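Local coordinates for hypothetical protein (Staphylococcus aureus subsp. aureus, PDB 2IL5), which is of unknown function but belongs to the Hsp90 ATPase activator homolog 1-like family of the Bet v 1-like superfamily, at residues E109-E114 with Q119-Y124; E82-V85 with Y89-M92; R64-D67 with K73-V76; M44-T49 with F158-H163. One frame throughout, in Å; residues are numbered along the deposited sequence.

In the fold
All four contacts belong to one helix-grip fold, an antiparallel sheet curved round the long helix 136-166. Interactions 3, 2 and 1 are successive beta hairpins along the chain. Interactions 3 and 2 share strand 74-85; interaction 2 then meets interaction 1 where strands 89-94 and 104-112 run side by side, their contact centres about 13 Å apart. Interactions 1 and 3 lie farthest apart, about 28 Å between centres. Interaction 4 encloses the other three in sequence: loop 44-49 precedes the hairpins, and helix segment 158-163 follows them. It touches interaction 1 through F158 and M161, and interaction 3 through T45 and T49 beside D67. Three hairpins make most of the sheet, and the helix packs against it.

Interaction 1: residues E109-E114 with Q119-Y124; sequences EFFERE and QMLFYY
F110 and M120 face each other as a non-hydrogen-bonded pair in the hairpin of strands 104-112 and 118-128, and their side chains run side by side towards the sheet face that carries the hydrophobic core. F110 CG stands beside its own backbone N (chi1 -47°), which brings ring atom CE2 to 3.7 Å from M120 CG. The M120 chain stays extended and bends only at its last torsion; its selenium passes obliquely beside the ring, 4.0 Å from F110 CE2, a Met-aromatic contact. W33 meets the F110 ring edge-to-face, while M161 and F158 of the final helix pack on M120.

The other face carries F111, Q119 and L121. L121 CD1 comes diagonally to within 3.5 Å of F111 CE1, the two side chains crossing at about a right angle. Q119 is fully extended (chi1 -176°) alongside F111, with OE1 4.0 Å from F111 CB, while its NE2 bonds to E19. Beneath them, backbone bonds pair E109 with L121 and F111 with Q119, the shortest running 2.7 Å from Q119 N to F111 O. The hairpin is two-sided: one face apolar and packed into the core, the other combining apolar contact with polar ends, consistent with its partial exposure.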
loop_
_atom_site.group_PDB
_atom_site.type_symbol
_atom_site.label_atom_id
_atom_site.label_comp_id
_atom_site.label_asym_id
_atom_site.label_seq_id
_atom_site.Cartn_x
_atom_site.Cartn_y
_atom_site.Cartn_z
ATOM N N GLU A 109 -10.239 2.854 3.499
ATOM C CA GLU A 109 -11.609 2.580 3.845
ATOM C C GLU A 109 -12.424 2.063 2.645
ATOM O O GLU A 109 -12.266 2.543 1.528
ATOM C CB GLU A 109 -12.247 3.821 4.474
ATOM C CG GLU A 109 -13.231 3.450 5.577
ATOM C CD GLU A 109 -13.828 4.628 6.317
ATOM O OE1 GLU A 109 -13.395 5.792 6.120
ATOM O OE2 GLU A 109 -14.731 4.359 7.143
ATOM N N PHE A 110 -13.297 1.082 2.923
ATOM C CA PHE A 110 -14.160 0.425 1.933
ATOM C C PHE A 110 -15.645 0.742 2.208
ATOM O O PHE A 110 -16.146 0.458 3.295
ATOM C CB PHE A 110 -13.912 -1.097 1.958
ATOM C CG PHE A 110 -12.460 -1.465 1.947
ATOM C CD1 PHE A 110 -11.788 -1.750 3.138
ATOM C CD2 PHE A 110 -11.736 -1.464 0.758
ATOM C CE1 PHE A 110 -10.409 -2.039 3.147
ATOM C CE2 PHE A 110 -10.373 -1.760 0.757
ATOM C CZ PHE A 110 -9.710 -2.054 1.949
ATOM N N PHE A 111 -16.332 1.367 1.258
ATOM C CA PHE A 111 -17.764 1.650 1.383
ATOM C C PHE A 111 -18.551 0.902 0.329
ATOM O O PHE A 111 -18.134 0.834 -0.828
ATOM C CB PHE A 111 -18.057 3.144 1.221
ATOM C CG PHE A 111 -17.465 4.003 2.299
ATOM C CD1 PHE A 111 -16.135 4.445 2.207
ATOM C CD2 PHE A 111 -18.238 4.391 3.402
ATOM C CE1 PHE A 111 -15.581 5.240 3.209
ATOM C CE2 PHE A 111 -17.686 5.215 4.409
ATOM C CZ PHE A 111 -16.358 5.644 4.298
ATOM N N GLU A 112 -19.692 0.344 0.723
ATOM C CA GLU A 112 -20.617 -0.275 -0.241
ATOM C C GLU A 112 -21.352 0.819 -1.006
ATOM O O GLU A 112 -21.852 1.774 -0.405
ATOM C CB GLU A 112 -21.627 -1.149 0.482
ATOM C CG GLU A 112 -22.025 -2.421 -0.261
ATOM C CD GLU A 112 -22.575 -3.486 0.682
ATOM O OE1 GLU A 112 -22.500 -3.253 1.922
ATOM O OE2 GLU A 112 -23.077 -4.537 0.182
ATOM N N ARG A 113 -21.381 0.707 -2.328
ATOM C CA ARG A 113 -22.181 1.619 -3.141
ATOM C C ARG A 113 -23.581 1.040 -3.340
ATOM O O ARG A 113 -23.791 -0.158 -3.119
ATOM C CB ARG A 113 -21.514 1.833 -4.492
ATOM C CG ARG A 113 -20.049 2.157 -4.394
ATOM C CD ARG A 113 -19.305 1.692 -5.621
ATOM N NE ARG A 113 -19.664 2.452 -6.812
ATOM C CZ ARG A 113 -19.488 2.006 -8.055
ATOM N NH1 ARG A 113 -18.949 0.809 -8.256
ATOM N NH2 ARG A 113 -19.841 2.751 -9.103
ATOM N N GLU A 114 -24.538 1.885 -3.725
ATOM C CA GLU A 114 -25.830 1.381 -4.266
ATOM C C GLU A 114 -25.870 1.599 -5.781
ATOM O O GLU A 114 -25.986 2.733 -6.276
ATOM C CB GLU A 114 -27.070 1.942 -3.555
ATOM C CG GLU A 114 -26.966 3.397 -3.158
ATOM C CD GLU A 114 -28.320 4.041 -3.014
ATOM O OE1 GLU A 114 -29.277 3.347 -2.596
ATOM O OE2 GLU A 114 -28.423 5.248 -3.327
ATOM N N GLN A 119 -16.754 1.559 -2.997
ATOM C CA GLN A 119 -15.872 2.718 -3.032
ATOM C C GLN A 119 -14.671 2.515 -2.111
ATOM O O GLN A 119 -14.812 2.297 -0.907
ATOM C CB GLN A 119 -16.618 3.965 -2.587
ATOM C CG GLN A 119 -15.813 5.228 -2.679
ATOM C CD GLN A 119 -16.555 6.415 -2.123
ATOM O OE1 GLN A 119 -17.383 6.275 -1.225
ATOM N NE2 GLN A 119 -16.260 7.601 -2.645
HETATM N N MSE A 120 -13.475 2.610 -2.678
HETATM C CA MSE A 120 -12.279 2.432 -1.900
HETATM C C MSE A 120 -11.563 3.752 -1.812
HETATM O O MSE A 120 -11.174 4.324 -2.830
HETATM C CB MSE A 120 -11.386 1.364 -2.505
HETATM C CG MSE A 120 -10.142 1.060 -1.670
HETATM SE SE MSE A 120 -8.878 -0.130 -2.578
HETATM C CE MSE A 120 -7.929 1.103 -3.711
ATOM N N LEU A 121 -11.407 4.214 -0.564
ATOM C CA LEU A 121 -10.725 5.447 -0.233
ATOM C C LEU A 121 -9.381 5.165 0.493
ATOM O O LEU A 121 -9.318 4.668 1.639
ATOM C CB LEU A 121 -11.639 6.380 0.554
ATOM C CG LEU A 121 -12.993 6.699 -0.112
ATOM C CD1 LEU A 121 -13.980 7.315 0.880
ATOM C CD2 LEU A 121 -12.784 7.610 -1.329
ATOM N N PHE A 122 -8.315 5.478 -0.231
ATOM C CA PHE A 122 -6.965 5.163 0.191
ATOM C C PHE A 122 -6.227 6.433 0.584
ATOM O O PHE A 122 -6.183 7.389 -0.193
ATOM C CB PHE A 122 -6.232 4.382 -0.950
ATOM C CG PHE A 122 -4.715 4.238 -0.747
ATOM C CD1 PHE A 122 -4.194 3.182 0.005
ATOM C CD2 PHE A 122 -3.811 5.151 -1.359
ATOM C CE1 PHE A 122 -2.816 3.034 0.135
ATOM C CE2 PHE A 122 -2.429 5.031 -1.223
ATOM C CZ PHE A 122 -1.920 3.967 -0.497
ATOM N N TYR A 123 -5.630 6.424 1.771
ATOM C CA TYR A 123 -4.779 7.523 2.229
ATOM C C TYR A 123 -3.390 6.993 2.571
ATOM O O TYR A 123 -3.294 5.973 3.206
ATOM C CB TYR A 123 -5.395 8.160 3.485
ATOM C CG TYR A 123 -4.447 9.088 4.219
ATOM C CD1 TYR A 123 -4.265 10.396 3.803
ATOM C CD2 TYR A 123 -3.731 8.650 5.343
ATOM C CE1 TYR A 123 -3.400 11.291 4.510
ATOM C CE2 TYR A 123 -2.892 9.514 6.046
ATOM C CZ TYR A 123 -2.730 10.851 5.615
ATOM O OH TYR A 123 -1.862 11.707 6.271
ATOM N N TYR A 124 -2.336 7.693 2.176
ATOM C CA TYR A 124 -0.982 7.306 2.488
ATOM C C TYR A 124 -0.178 8.519 2.916
ATOM O O TYR A 124 -0.272 9.582 2.283
ATOM C CB TYR A 124 -0.361 6.678 1.258
ATOM C CG TYR A 124 1.154 6.467 1.218
ATOM C CD1 TYR A 124 1.749 5.326 1.774
ATOM C CD2 TYR A 124 1.985 7.390 0.546
ATOM C CE1 TYR A 124 3.137 5.091 1.665
ATOM C CE2 TYR A 124 3.377 7.198 0.461
ATOM C CZ TYR A 124 3.944 6.050 0.997
ATOM O OH TYR A 124 5.319 5.891 0.892
#

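Interaction 2: residues E82-V85 with Y89-M92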
loop_
_atom_site.group_PDB
_atom_site.type_symbol
_atom_site.label_atom_id
_atom_site.label_comp_id
_atom_site.label_asym_id
_atom_site.label_seq_id
_atom_site.Cartn_x
_atom_site.Cartn_y
_atom_site.Cartn_z
ATOM N N GLU A 82 -2.397 -2.084 12.094
ATOM C CA GLU A 82 -2.767 -1.375 13.296
ATOM C C GLU A 82 -4.268 -1.522 13.557
ATOM O O GLU A 82 -4.699 -1.662 14.669
ATOM C CB GLU A 82 -2.336 0.093 13.237
ATOM C CG GLU A 82 -0.893 0.202 12.870
ATOM C CD GLU A 82 -0.183 1.340 13.516
ATOM O OE1 GLU A 82 0.081 2.317 12.776
ATOM O OE2 GLU A 82 0.122 1.262 14.736
ATOM N N SER A 83 -5.041 -1.529 12.495
ATOM C CA SER A 83 -6.462 -1.525 12.605
ATOM C C SER A 83 -7.028 -2.367 11.471
ATOM O O SER A 83 -6.643 -2.200 10.313
ATOM C CB SER A 83 -6.964 -0.089 12.539
ATOM O OG SER A 83 -8.325 -0.068 12.899
ATOM N N LEU A 84 -7.912 -3.302 11.841
ATOM C CA LEU A 84 -8.588 -4.223 10.909
ATOM C C LEU A 84 -10.065 -4.271 11.281
ATOM O O LEU A 84 -10.466 -4.936 12.244
ATOM C CB LEU A 84 -7.996 -5.643 11.020
ATOM C CG LEU A 84 -6.569 -5.810 10.474
ATOM C CD1 LEU A 84 -5.969 -7.109 10.873
ATOM C CD2 LEU A 84 -6.547 -5.668 8.943
ATOM N N VAL A 85 -10.886 -3.537 10.551
ATOM C CA VAL A 85 -12.286 -3.728 10.733
ATOM C C VAL A 85 -12.934 -4.320 9.476
ATOM O O VAL A 85 -12.826 -3.772 8.368
ATOM C CB VAL A 85 -12.988 -2.553 11.545
ATOM C CG1 VAL A 85 -12.109 -1.281 11.720
ATOM C CG2 VAL A 85 -14.490 -2.300 11.164
ATOM N N TYR A 89 -12.224 -1.363 6.960
ATOM C CA TYR A 89 -11.108 -0.477 7.253
ATOM C C TYR A 89 -9.876 -1.218 7.579
ATOM O O TYR A 89 -9.871 -2.098 8.438
ATOM C CB TYR A 89 -11.474 0.512 8.379
ATOM C CG TYR A 89 -10.442 1.580 8.723
ATOM C CD1 TYR A 89 -9.993 2.501 7.774
ATOM C CD2 TYR A 89 -9.969 1.710 10.035
ATOM C CE1 TYR A 89 -9.038 3.500 8.108
ATOM C CE2 TYR A 89 -9.045 2.702 10.387
ATOM C CZ TYR A 89 -8.586 3.585 9.420
ATOM O OH TYR A 89 -7.681 4.562 9.795
ATOM N N VAL A 90 -8.829 -0.851 6.857
ATOM C CA VAL A 90 -7.479 -1.271 7.183
ATOM C C VAL A 90 -6.577 -0.028 7.433
ATOM O O VAL A 90 -6.503 0.879 6.598
ATOM C CB VAL A 90 -6.853 -2.180 6.053
ATOM C CG1 VAL A 90 -5.435 -2.597 6.425
ATOM C CG2 VAL A 90 -7.697 -3.408 5.780
ATOM N N LYS A 91 -5.966 0.015 8.614
ATOM C CA LYS A 91 -4.829 0.893 8.930
ATOM C C LYS A 91 -3.595 0.018 9.152
ATOM O O LYS A 91 -3.593 -0.896 9.988
ATOM C CB LYS A 91 -5.087 1.744 10.160
ATOM C CG LYS A 91 -4.001 2.776 10.494
ATOM C CD LYS A 91 -4.455 3.549 11.791
ATOM C CE LYS A 91 -3.421 4.510 12.391
ATOM N NZ LYS A 91 -2.608 5.183 11.276
HETATM N N MSE A 92 -2.561 0.281 8.363
HETATM C CA MSE A 92 -1.351 -0.470 8.437
HETATM C C MSE A 92 -0.142 0.460 8.265
HETATM O O MSE A 92 -0.285 1.615 7.806
HETATM C CB MSE A 92 -1.368 -1.623 7.411
HETATM C CG MSE A 92 -1.409 -1.205 5.971
HETATM SE SE MSE A 92 -1.791 -2.604 4.738
HETATM C CE MSE A 92 -0.226 -3.686 5.100
HETATM O O HOH W 1 -0.657 3.236 10.302
#
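K91 O is gripped by two successive backbone amides: E82 N at 2.7 Å and S83 N at 3.0 Å. Both donors are tilted from the carbonyl plane, E82 N by 24° and S83 N by 17°, and with E82 and S83 together opposite K91 this is a classic beta bulge. It lies in the hairpin of strands 74-85 and 89-94. From S83 on, regular pairing resumes. K91 N returns a bond to S83 O, and V85 and Y89 close the ladder next to the turn with two more, the tighter being V85 N to Y89 O at 2.8 Å.

On the K91 face, S83 CB packs against K91 CB at 3.5 Å. S83 OG lies 3.8 Å from Y89 CD2, meeting the ring obliquely. Y89 CG points away from its own N (chi1 -175°), which carries the ring diagonally across to S83 on the partner strand; V85 CG1 sits at the ring edge, 4.0 Å from Y89 CD2. On the opposite face L84 and V90 lie side by side beneath Y30 of helix 26-32.

E82 and K91 are not in direct salt-bridge contact. A water links them instead, donating to E82 OE1 at 2.7 Å and accepting from K91 NZ at 2.9 Å, while K91 NZ has its salt bridge with E107 on strand 104-112. The chemistry implies a charge network at this end of the hairpin that is partly water-mediated: the bulge sets E82 beside K91, and the lysine, with two carboxylates nearby, probably stays protonated.

Interaction 3: residues R64-D67 with K73-V76; sequences RIVD and KVNV
V66 and V74 meet diagonally across the beta hairpin of strands 62-68 and 74-85, one of the antiparallel pairs in the helix-grip sheet. Their side chains come from the same face and cross at a slant, CG1 to CG1. In both valines that methyl lies opposite the backbone N (chi1 -174° in V66), which turns the two CG1 methyls towards each other. The modelled separation of V66 CG1 and V74 CG1, 3.3 Å, is tighter than usual van der Waals contact and may be partly a matter of model precision. V76, directly across from V66 in a non-hydrogen-bonded pair, stands further off.

R64 reaches along the same face with its chain straight from CG to NE. The guanidinium meets V76 obliquely, with NE and NH1 each 4.1 Å from V76 CG1. Its charge is met on the neighbouring strand, where NH2 forms a salt bridge with E52.

The other face bears D67 and N75, a hydrogen-bonded pair whose CB atoms are 4.2 Å apart before the two polar ends diverge. The buried D67 carboxylate turns away to the loop, where OD1 takes up the hydroxyls of T45 and T49. Below, the main chains are joined by two backbone bonds, D67 N to N75 O and N75 N to D67 O, each 2.8 Å long.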
loop_
_atom_site.group_PDB
_atom_site.type_symbol
_atom_site.label_atom_id
_atom_site.label_comp_id
_atom_site.label_asym_id
_atom_site.label_seq_id
_atom_site.Cartn_x
_atom_site.Cartn_y
_atom_site.Cartn_z
ATOM N N ARG A 64 5.683 -9.512 6.450
ATOM C CA ARG A 64 6.999 -9.410 5.838
ATOM C C ARG A 64 7.008 -9.926 4.386
ATOM O O ARG A 64 6.781 -11.112 4.135
ATOM C CB ARG A 64 8.026 -10.145 6.684
ATOM C CG ARG A 64 9.408 -9.949 6.194
ATOM C CD ARG A 64 10.384 -10.792 6.987
ATOM N NE ARG A 64 11.766 -10.442 6.640
ATOM C CZ ARG A 64 12.533 -11.193 5.867
ATOM N NH1 ARG A 64 13.771 -10.821 5.579
ATOM N NH2 ARG A 64 12.054 -12.328 5.383
ATOM N N ILE A 65 7.258 -9.020 3.445
ATOM C CA ILE A 65 7.282 -9.340 2.017
ATOM C C ILE A 65 8.705 -9.148 1.485
ATOM O O ILE A 65 9.321 -8.084 1.682
ATOM C CB ILE A 65 6.303 -8.450 1.223
ATOM C CG1 ILE A 65 4.870 -8.665 1.732
ATOM C CG2 ILE A 65 6.469 -8.693 -0.282
ATOM C CD1 ILE A 65 3.810 -7.724 1.180
ATOM N N VAL A 66 9.221 -10.208 0.849
ATOM C CA VAL A 66 10.514 -10.191 0.152
ATOM C C VAL A 66 10.262 -10.348 -1.363
ATOM O O VAL A 66 9.691 -11.331 -1.815
ATOM C CB VAL A 66 11.425 -11.306 0.686
ATOM C CG1 VAL A 66 12.791 -11.217 0.089
ATOM C CG2 VAL A 66 11.503 -11.242 2.216
ATOM N N ASP A 67 10.644 -9.338 -2.130
ATOM C CA ASP A 67 10.329 -9.261 -3.543
ATOM C C ASP A 67 11.629 -9.245 -4.338
ATOM O O ASP A 67 12.531 -8.431 -4.056
ATOM C CB ASP A 67 9.507 -8.002 -3.859
ATOM C CG ASP A 67 8.933 -8.019 -5.274
ATOM O OD1 ASP A 67 8.189 -8.966 -5.623
ATOM O OD2 ASP A 67 9.221 -7.089 -6.047
ATOM N N LYS A 73 19.238 -8.709 -6.559
ATOM C CA LYS A 73 18.744 -7.817 -5.500
ATOM C C LYS A 73 17.310 -8.039 -5.054
ATOM O O LYS A 73 16.425 -8.430 -5.818
ATOM C CB LYS A 73 18.952 -6.310 -5.738
ATOM C CG LYS A 73 19.615 -5.860 -7.009
ATOM C CD LYS A 73 18.785 -4.720 -7.630
ATOM C CE LYS A 73 19.134 -4.572 -9.110
ATOM N NZ LYS A 73 17.962 -4.175 -9.930
ATOM N N VAL A 74 17.112 -7.752 -3.780
ATOM C CA VAL A 74 15.854 -8.001 -3.098
ATOM C C VAL A 74 15.309 -6.696 -2.507
ATOM O O VAL A 74 16.070 -5.772 -2.162
ATOM C CB VAL A 74 16.058 -9.161 -2.051
ATOM C CG1 VAL A 74 15.107 -9.097 -0.907
ATOM C CG2 VAL A 74 16.003 -10.532 -2.741
ATOM N N ASN A 75 13.983 -6.612 -2.468
ATOM C CA ASN A 75 13.244 -5.614 -1.709
ATOM C C ASN A 75 12.584 -6.292 -0.533
ATOM O O ASN A 75 11.843 -7.257 -0.726
ATOM C CB ASN A 75 12.134 -5.001 -2.560
ATOM C CG ASN A 75 12.341 -3.550 -2.804
ATOM O OD1 ASN A 75 13.289 -3.150 -3.511
ATOM N ND2 ASN A 75 11.464 -2.710 -2.182
ATOM N N VAL A 76 12.840 -5.765 0.676
ATOM C CA VAL A 76 12.168 -6.225 1.898
ATOM C C VAL A 76 11.170 -5.158 2.376
ATOM O O VAL A 76 11.499 -3.984 2.542
ATOM C CB VAL A 76 13.177 -6.631 3.029
ATOM C CG1 VAL A 76 12.431 -7.160 4.233
ATOM C CG2 VAL A 76 14.175 -7.670 2.528
#

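Interaction 4: residues M44-T49 with F158-H163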
loop_
_atom_site.group_PDB
_atom_site.type_symbol
_atom_site.label_atom_id
_atom_site.label_comp_id
_atom_site.label_asym_id
_atom_site.label_seq_id
_atom_site.Cartn_x
_atom_site.Cartn_y
_atom_site.Cartn_z
HETATM N N MSE A 44 3.119 -4.677 -3.172
HETATM C CA MSE A 44 4.588 -4.501 -3.273
HETATM C C MSE A 44 5.309 -5.719 -3.823
HETATM O O MSE A 44 6.513 -5.863 -3.685
HETATM C CB MSE A 44 5.200 -4.116 -1.922
HETATM C CG MSE A 44 4.392 -3.138 -1.114
HETATM SE SE MSE A 44 4.870 -1.316 -1.493
HETATM C CE MSE A 44 6.798 -1.307 -1.134
ATOM N N THR A 45 4.550 -6.606 -4.442
ATOM C CA THR A 45 5.115 -7.805 -4.982
ATOM C C THR A 45 4.197 -8.373 -6.077
ATOM O O THR A 45 3.198 -7.736 -6.436
ATOM C CB THR A 45 5.378 -8.774 -3.824
ATOM O OG1 THR A 45 6.233 -9.837 -4.256
ATOM C CG2 THR A 45 4.068 -9.282 -3.227
ATOM N N SER A 46 4.545 -9.529 -6.638
ATOM C CA SER A 46 3.637 -10.231 -7.567
ATOM C C SER A 46 3.881 -11.728 -7.493
ATOM O O SER A 46 4.869 -12.164 -6.869
ATOM C CB SER A 46 3.773 -9.715 -9.010
ATOM O OG SER A 46 5.042 -10.049 -9.521
ATOM N N ALA A 47 2.979 -12.507 -8.106
ATOM C CA ALA A 47 3.090 -13.954 -8.119
ATOM C C ALA A 47 4.482 -14.425 -8.531
ATOM O O ALA A 47 5.058 -15.304 -7.873
ATOM C CB ALA A 47 2.014 -14.594 -9.041
ATOM N N ARG A 48 5.027 -13.817 -9.594
ATOM C CA ARG A 48 6.309 -14.245 -10.146
ATOM C C ARG A 48 7.549 -13.721 -9.482
ATOM O O ARG A 48 8.571 -14.396 -9.511
ATOM C CB ARG A 48 6.389 -14.016 -11.656
ATOM C CG ARG A 48 5.780 -15.176 -12.382
ATOM C CD ARG A 48 5.789 -14.993 -13.881
ATOM N NE ARG A 48 7.015 -15.427 -14.546
ATOM C CZ ARG A 48 7.397 -16.693 -14.707
ATOM N NH1 ARG A 48 8.508 -16.973 -15.368
ATOM N NH2 ARG A 48 6.688 -17.682 -14.196
ATOM N N THR A 49 7.489 -12.524 -8.900
ATOM C CA THR A 49 8.668 -11.963 -8.251
ATOM C C THR A 49 8.706 -12.216 -6.733
ATOM O O THR A 49 9.754 -12.043 -6.094
ATOM C CB THR A 49 8.814 -10.474 -8.558
ATOM O OG1 THR A 49 7.633 -9.768 -8.123
ATOM C CG2 THR A 49 9.046 -10.285 -10.081
ATOM N N PHE A 158 -3.002 -1.090 -7.520
ATOM C CA PHE A 158 -4.429 -1.276 -7.370
ATOM C C PHE A 158 -4.993 -1.871 -8.644
ATOM O O PHE A 158 -5.996 -2.573 -8.614
ATOM C CB PHE A 158 -5.134 0.040 -7.077
ATOM C CG PHE A 158 -4.702 0.679 -5.814
ATOM C CD1 PHE A 158 -4.252 -0.083 -4.731
ATOM C CD2 PHE A 158 -4.771 2.053 -5.673
ATOM C CE1 PHE A 158 -3.869 0.529 -3.540
ATOM C CE2 PHE A 158 -4.402 2.633 -4.489
ATOM C CZ PHE A 158 -3.941 1.869 -3.426
ATOM N N ASP A 159 -4.378 -1.578 -9.776
ATOM C CA ASP A 159 -4.948 -2.165 -10.956
ATOM C C ASP A 159 -4.504 -3.638 -11.152
ATOM O O ASP A 159 -5.265 -4.477 -11.625
ATOM C CB ASP A 159 -5.089 -1.195 -12.165
ATOM C CG ASP A 159 -3.793 -0.809 -12.825
ATOM O OD1 ASP A 159 -2.883 -1.652 -13.000
ATOM O OD2 ASP A 159 -3.720 0.357 -13.282
ATOM N N LYS A 160 -3.328 -3.954 -10.623
ATOM C CA LYS A 160 -2.964 -5.333 -10.356
ATOM C C LYS A 160 -3.887 -6.037 -9.339
ATOM O O LYS A 160 -4.353 -7.138 -9.579
ATOM C CB LYS A 160 -1.534 -5.376 -9.888
ATOM C CG LYS A 160 -0.993 -6.748 -9.729
ATOM C CD LYS A 160 0.309 -6.871 -10.474
ATOM C CE LYS A 160 1.525 -6.324 -9.752
ATOM N NZ LYS A 160 2.667 -6.630 -10.725
HETATM N N MSE A 161 -4.129 -5.414 -8.196
HETATM C CA MSE A 161 -5.119 -5.895 -7.260
HETATM C C MSE A 161 -6.488 -6.151 -7.935
HETATM O O MSE A 161 -7.163 -7.122 -7.612
HETATM C CB MSE A 161 -5.276 -4.916 -6.082
HETATM C CG MSE A 161 -6.258 -5.391 -4.976
HETATM SE SE MSE A 161 -6.929 -3.852 -3.980
HETATM C CE MSE A 161 -8.200 -3.097 -5.232
ATOM N N TYR A 162 -6.895 -5.268 -8.841
ATOM C CA TYR A 162 -8.165 -5.406 -9.530
ATOM C C TYR A 162 -8.301 -6.740 -10.336
ATOM O O TYR A 162 -9.334 -7.400 -10.250
ATOM C CB TYR A 162 -8.446 -4.180 -10.416
ATOM C CG TYR A 162 -9.698 -4.338 -11.268
ATOM C CD1 TYR A 162 -10.933 -3.840 -10.837
ATOM C CD2 TYR A 162 -9.655 -5.019 -12.495
ATOM C CE1 TYR A 162 -12.093 -4.003 -11.620
ATOM C CE2 TYR A 162 -10.799 -5.186 -13.264
ATOM C CZ TYR A 162 -12.013 -4.675 -12.816
ATOM O OH TYR A 162 -13.145 -4.842 -13.588
ATOM N N HIS A 163 -7.262 -7.107 -11.095
ATOM C CA HIS A 163 -7.234 -8.353 -11.856
ATOM C C HIS A 163 -7.110 -9.581 -10.980
ATOM O O HIS A 163 -7.695 -10.595 -11.290
ATOM C CB HIS A 163 -6.129 -8.337 -12.897
ATOM C CG HIS A 163 -6.326 -7.300 -13.954
ATOM N ND1 HIS A 163 -7.081 -7.525 -15.088
ATOM C CD2 HIS A 163 -5.878 -6.025 -14.044
ATOM C CE1 HIS A 163 -7.077 -6.436 -15.839
ATOM N NE2 HIS A 163 -6.356 -5.509 -15.224
#
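In the helix-grip fold the long C-terminal helix lies in the concave side of the sheet, and here loop 44-49, leading into edge strand 50-55, comes up beside that helix. The meeting is slight, burying 73 Å² in all, and a single helix residue makes it: K160. Its CB points to the loop, and CG is set away from the backbone N (chi1 -173°). The chain then bends at chi2 and again at chi3 (81°) before running straight to the amine, an arched lysine whose last two atoms do the touching. CE passes 4.0 Å from T45 O, while NZ ends against the methylene of S46, 3.7 Å from CB. W42 packs on the same side chain from the loop just before.

The loop is shaped from within. S46 OG sits in the crowded position between its own N and carbonyl carbon (chi1 67°), turned towards T49, which places it 3.0 Å from T49 OG1, a possible hydrogen bond. A weak bond from T49 N to S46 O, 3.3 Å long, closes the turn between them, and a backbone bond between T49 and Q68 ties the loop to strand 62-68.

Round the helix from K160, F158 and M161 turn to the core, M161 against W33 and W42. What joins loop and helix at K160 is therefore van der Waals contact, with at most a loose electrostatic pull: K160 NZ stands 4.5 Å from T45 O and 4.3 Å from S46 OG.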